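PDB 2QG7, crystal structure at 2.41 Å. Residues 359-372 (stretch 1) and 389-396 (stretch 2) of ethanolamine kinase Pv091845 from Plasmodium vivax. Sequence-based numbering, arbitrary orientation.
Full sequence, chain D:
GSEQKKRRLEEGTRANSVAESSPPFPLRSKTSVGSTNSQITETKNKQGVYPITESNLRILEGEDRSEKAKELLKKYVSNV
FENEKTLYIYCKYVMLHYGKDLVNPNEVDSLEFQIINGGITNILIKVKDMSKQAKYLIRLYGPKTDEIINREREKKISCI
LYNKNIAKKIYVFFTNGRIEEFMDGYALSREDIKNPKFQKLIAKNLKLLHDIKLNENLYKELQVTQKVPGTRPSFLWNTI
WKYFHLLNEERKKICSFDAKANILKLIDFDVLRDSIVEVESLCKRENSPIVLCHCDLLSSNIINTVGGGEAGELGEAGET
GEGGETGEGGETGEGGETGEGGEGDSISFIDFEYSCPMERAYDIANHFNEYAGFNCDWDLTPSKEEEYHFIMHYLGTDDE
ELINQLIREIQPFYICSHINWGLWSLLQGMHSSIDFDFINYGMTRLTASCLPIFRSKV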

# COMPACT_ATOMS: atom_id res chain seq x y z
N GLU D 359 -12.79 -9.86 23.98
CA GLU D 359 -12.63 -8.62 24.69
C GLU D 359 -13.36 -7.50 23.98
O GLU D 359 -13.23 -7.34 22.78
CB GLU D 359 -11.15 -8.27 24.80
CG GLU D 359 -10.33 -9.18 25.72
CD GLU D 359 -9.77 -10.42 25.06
OE1 GLU D 359 -10.27 -10.83 23.96
OE2 GLU D 359 -8.80 -11.02 25.62
N ARG D 360 -14.12 -6.71 24.74
CA ARG D 360 -14.88 -5.60 24.20
C ARG D 360 -14.00 -4.56 23.61
O ARG D 360 -14.44 -3.78 22.74
CB ARG D 360 -15.83 -4.99 25.26
CG ARG D 360 -15.15 -4.47 26.54
CD ARG D 360 -15.96 -3.37 27.21
NE ARG D 360 -15.24 -2.74 28.33
CZ ARG D 360 -15.73 -1.81 29.18
NH1 ARG D 360 -16.99 -1.39 29.07
NH2 ARG D 360 -14.96 -1.31 30.16
N ALA D 361 -12.76 -4.51 24.09
CA ALA D 361 -11.80 -3.49 23.65
C ALA D 361 -11.25 -3.83 22.25
O ALA D 361 -10.98 -2.91 21.46
CB ALA D 361 -10.71 -3.34 24.64
N TYR D 362 -11.13 -5.13 21.93
CA TYR D 362 -10.85 -5.54 20.55
C TYR D 362 -11.86 -5.00 19.49
O TYR D 362 -11.43 -4.48 18.44
CB TYR D 362 -10.77 -7.04 20.45
CG TYR D 362 -10.50 -7.47 19.06
CD1 TYR D 362 -9.18 -7.50 18.55
CD2 TYR D 362 -11.55 -7.84 18.21
CE1 TYR D 362 -8.92 -7.90 17.24
CE2 TYR D 362 -11.30 -8.22 16.87
CZ TYR D 362 -9.99 -8.26 16.41
OH TYR D 362 -9.77 -8.65 15.10
N ASP D 363 -13.16 -5.12 19.76
CA ASP D 363 -14.19 -4.70 18.83
C ASP D 363 -14.21 -3.21 18.58
O ASP D 363 -14.53 -2.77 17.48
CB ASP D 363 -15.55 -5.18 19.32
CG ASP D 363 -16.48 -5.63 18.20
OD1 ASP D 363 -16.01 -5.86 17.04
OD2 ASP D 363 -17.69 -5.77 18.50
N ILE D 364 -13.88 -2.43 19.58
CA ILE D 364 -13.83 -0.98 19.47
C ILE D 364 -12.57 -0.49 18.72
O ILE D 364 -12.68 0.37 17.84
CB ILE D 364 -13.95 -0.29 20.88
CG1 ILE D 364 -15.19 -0.83 21.62
CG2 ILE D 364 -13.95 1.28 20.76
CD1 ILE D 364 -15.24 -0.48 23.13
N ALA D 365 -11.41 -1.02 19.08
CA ALA D 365 -10.15 -0.67 18.43
C ALA D 365 -10.09 -1.17 16.97
O ALA D 365 -9.55 -0.48 16.10
CB ALA D 365 -8.96 -1.21 19.24
N ASN D 366 -10.64 -2.36 16.71
CA ASN D 366 -10.80 -2.87 15.36
C ASN D 366 -11.70 -1.95 14.55
O ASN D 366 -11.37 -1.66 13.41
CB ASN D 366 -11.32 -4.29 15.40
CG ASN D 366 -11.44 -4.92 14.00
OD1 ASN D 366 -10.43 -5.22 13.34
ND2 ASN D 366 -12.68 -5.13 13.55
N HIS D 367 -12.76 -1.41 15.13
CA HIS D 367 -13.63 -0.49 14.47
C HIS D 367 -12.92 0.83 14.18
O HIS D 367 -13.12 1.46 13.14
CB HIS D 367 -14.89 -0.24 15.31
CG HIS D 367 -15.81 0.78 14.71
ND1 HIS D 367 -16.38 0.63 13.46
CD2 HIS D 367 -16.25 1.98 15.17
CE1 HIS D 367 -17.12 1.68 13.17
NE2 HIS D 367 -17.06 2.52 14.19
N PHE D 368 -12.08 1.25 15.10
CA PHE D 368 -11.32 2.48 14.94
C PHE D 368 -10.23 2.36 13.87
O PHE D 368 -9.93 3.33 13.17
CB PHE D 368 -10.71 2.86 16.27
CG PHE D 368 -11.71 3.44 17.26
CD1 PHE D 368 -12.94 3.96 16.80
CD2 PHE D 368 -11.42 3.52 18.61
CE1 PHE D 368 -13.86 4.50 17.71
CE2 PHE D 368 -12.31 4.09 19.52
CZ PHE D 368 -13.52 4.57 19.07
N ASN D 369 -9.65 1.17 13.72
CA ASN D 369 -8.78 0.92 12.59
C ASN D 369 -9.47 1.07 11.24
O ASN D 369 -8.82 1.36 10.26
CB ASN D 369 -8.06 -0.43 12.68
CG ASN D 369 -6.81 -0.36 13.50
OD1 ASN D 369 -6.13 0.66 13.53
ND2 ASN D 369 -6.46 -1.47 14.15
N GLU D 370 -10.78 0.85 11.20
CA GLU D 370 -11.51 0.80 9.95
C GLU D 370 -11.91 2.18 9.47
O GLU D 370 -12.59 2.32 8.50
CB GLU D 370 -12.73 -0.13 10.10
CG GLU D 370 -12.43 -1.66 10.32
CD GLU D 370 -11.67 -2.32 9.13
OE1 GLU D 370 -10.99 -3.38 9.33
OE2 GLU D 370 -11.77 -1.83 7.96
N TYR D 371 -11.48 3.20 10.16
CA TYR D 371 -11.69 4.58 9.78
C TYR D 371 -10.77 4.85 8.59
O TYR D 371 -11.06 5.72 7.73
CB TYR D 371 -11.28 5.49 10.96
CG TYR D 371 -12.35 5.75 12.03
CD1 TYR D 371 -13.22 4.73 12.47
CD2 TYR D 371 -12.46 7.01 12.63
CE1 TYR D 371 -14.18 4.98 13.45
CE2 TYR D 371 -13.41 7.27 13.62
CZ TYR D 371 -14.26 6.25 14.02
OH TYR D 371 -15.23 6.51 14.99
N ALA D 372 -9.63 4.13 8.60
CA ALA D 372 -8.64 4.13 7.51
C ALA D 372 -9.15 3.50 6.22
O ALA D 372 -8.64 3.82 5.14
CB ALA D 372 -7.37 3.42 7.96
N HIS D 389 -15.47 10.86 22.22
CA HIS D 389 -16.81 11.05 21.76
C HIS D 389 -17.56 9.74 21.51
O HIS D 389 -18.73 9.65 21.78
CB HIS D 389 -16.85 11.98 20.54
CG HIS D 389 -18.24 12.39 20.14
ND1 HIS D 389 -18.95 11.78 19.13
CD2 HIS D 389 -19.08 13.34 20.65
CE1 HIS D 389 -20.14 12.34 19.01
NE2 HIS D 389 -20.25 13.29 19.92
N PHE D 390 -16.88 8.71 21.00
CA PHE D 390 -17.51 7.41 20.71
C PHE D 390 -17.83 6.65 21.99
O PHE D 390 -18.91 6.06 22.16
CB PHE D 390 -16.56 6.57 19.83
CG PHE D 390 -17.13 5.21 19.41
CD1 PHE D 390 -17.79 5.06 18.18
CD2 PHE D 390 -16.95 4.07 20.20
CE1 PHE D 390 -18.26 3.82 17.78
CE2 PHE D 390 -17.45 2.82 19.79
CZ PHE D 390 -18.09 2.69 18.59
N ILE D 391 -16.84 6.66 22.88
CA ILE D 391 -16.88 5.88 24.10
C ILE D 391 -17.89 6.47 25.09
O ILE D 391 -18.51 5.73 25.85
CB ILE D 391 -15.46 5.73 24.69
CG1 ILE D 391 -14.65 4.77 23.78
CG2 ILE D 391 -15.52 5.21 26.14
CD1 ILE D 391 -13.19 4.64 24.07
N MET D 392 -18.06 7.78 25.06
CA MET D 392 -19.09 8.43 25.84
C MET D 392 -20.48 7.86 25.49
O MET D 392 -21.26 7.51 26.39
CB MET D 392 -19.05 9.95 25.63
CG MET D 392 -20.26 10.70 26.24
SD MET D 392 -20.36 12.36 25.56
CE MET D 392 -19.24 13.19 26.73
N HIS D 393 -20.78 7.78 24.19
CA HIS D 393 -22.06 7.25 23.74
C HIS D 393 -22.10 5.73 23.74
O HIS D 393 -23.16 5.13 23.63
CB HIS D 393 -22.47 7.82 22.39
CG HIS D 393 -22.66 9.30 22.39
ND1 HIS D 393 -23.77 9.90 22.95
CD2 HIS D 393 -21.90 10.30 21.90
CE1 HIS D 393 -23.69 11.21 22.79
NE2 HIS D 393 -22.56 11.48 22.15
N TYR D 394 -20.94 5.12 23.90
CA TYR D 394 -20.87 3.67 24.04
C TYR D 394 -21.27 3.31 25.46
O TYR D 394 -22.12 2.46 25.67
CB TYR D 394 -19.46 3.11 23.68
CG TYR D 394 -19.24 1.65 24.06
CD1 TYR D 394 -19.75 0.62 23.27
CD2 TYR D 394 -18.54 1.31 25.20
CE1 TYR D 394 -19.55 -0.73 23.61
CE2 TYR D 394 -18.39 -0.02 25.59
CZ TYR D 394 -18.87 -1.03 24.76
OH TYR D 394 -18.67 -2.36 25.10
N LEU D 395 -20.63 3.93 26.43
CA LEU D 395 -20.89 3.63 27.82
C LEU D 395 -22.22 4.23 28.32
O LEU D 395 -22.83 3.67 29.21
CB LEU D 395 -19.73 4.11 28.69
CG LEU D 395 -18.44 3.31 28.61
CD1 LEU D 395 -17.38 4.08 29.29
CD2 LEU D 395 -18.57 1.90 29.20
N GLY D 396 -22.63 5.37 27.76
CA GLY D 396 -23.87 6.02 28.16
C GLY D 396 -23.66 6.92 29.36
O GLY D 396 -24.52 7.00 30.24
O HOH W 1 -19.31 -2.58 27.94

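The helix that starts at Arg-360 and the helix that carries Phe-390 and Tyr-394 run roughly antiparallel, their N-to-C directions 141° apart, and their axes come no closer than 12.4 Å. That spacing is too wide for backbones to touch, so the gap is filled by side chains, with large aromatic rings from the second helix reaching across to the first. No direct hydrogen bond joins the two stretches, and the contact, which buries 380 Å² in all, rests chiefly on fit.

The main projection is the ring of Phe-390. With chi1 in the t well, it enters a hollow lined by Ile-364, His-367, Phe-368 and Tyr-371, residues brought to one side by the turns of the chain. Phe-368 supplies the tightest part of this fit: its edge is directed at the face of Phe-390, with planes at 75° and CZ of Phe-368 3.6 Å from CD2 of Phe-390. His-367 packs obliquely, its CD2 3.8 Å from CE1 of Phe-390, while CG2 of Ile-364 lies 3.9 Å from CE2 of Phe-390. Tyr-371 closes the hollow more loosely, its OH 4.3 Å from CD1 of Phe-390.

Ile-364 is itself a bump between two rings. While CG2 meets Phe-390, CD1 extends over the face of Tyr-394, 4.1 Å from the ring centroid and only 16° off the ring normal, a CH-pi contact.

One turn earlier, Arg-360 lies alongside Tyr-394. Its CD is 3.6 Å from Tyr-394 OH, and its guanidinium continues past the edge of the tyrosine ring to bring NH1 3.7 Å from CD2 of Leu-395. A water fills the remaining polar notch, accepting a hydrogen bond from Arg-360 NH1 at 2.8 Å and hydrogen-bonding to Tyr-394 OH at 2.9 Å. The packing thus passes from a buried aromatic cluster around Phe-390 to a partly exposed, water-bridged margin at Arg-360.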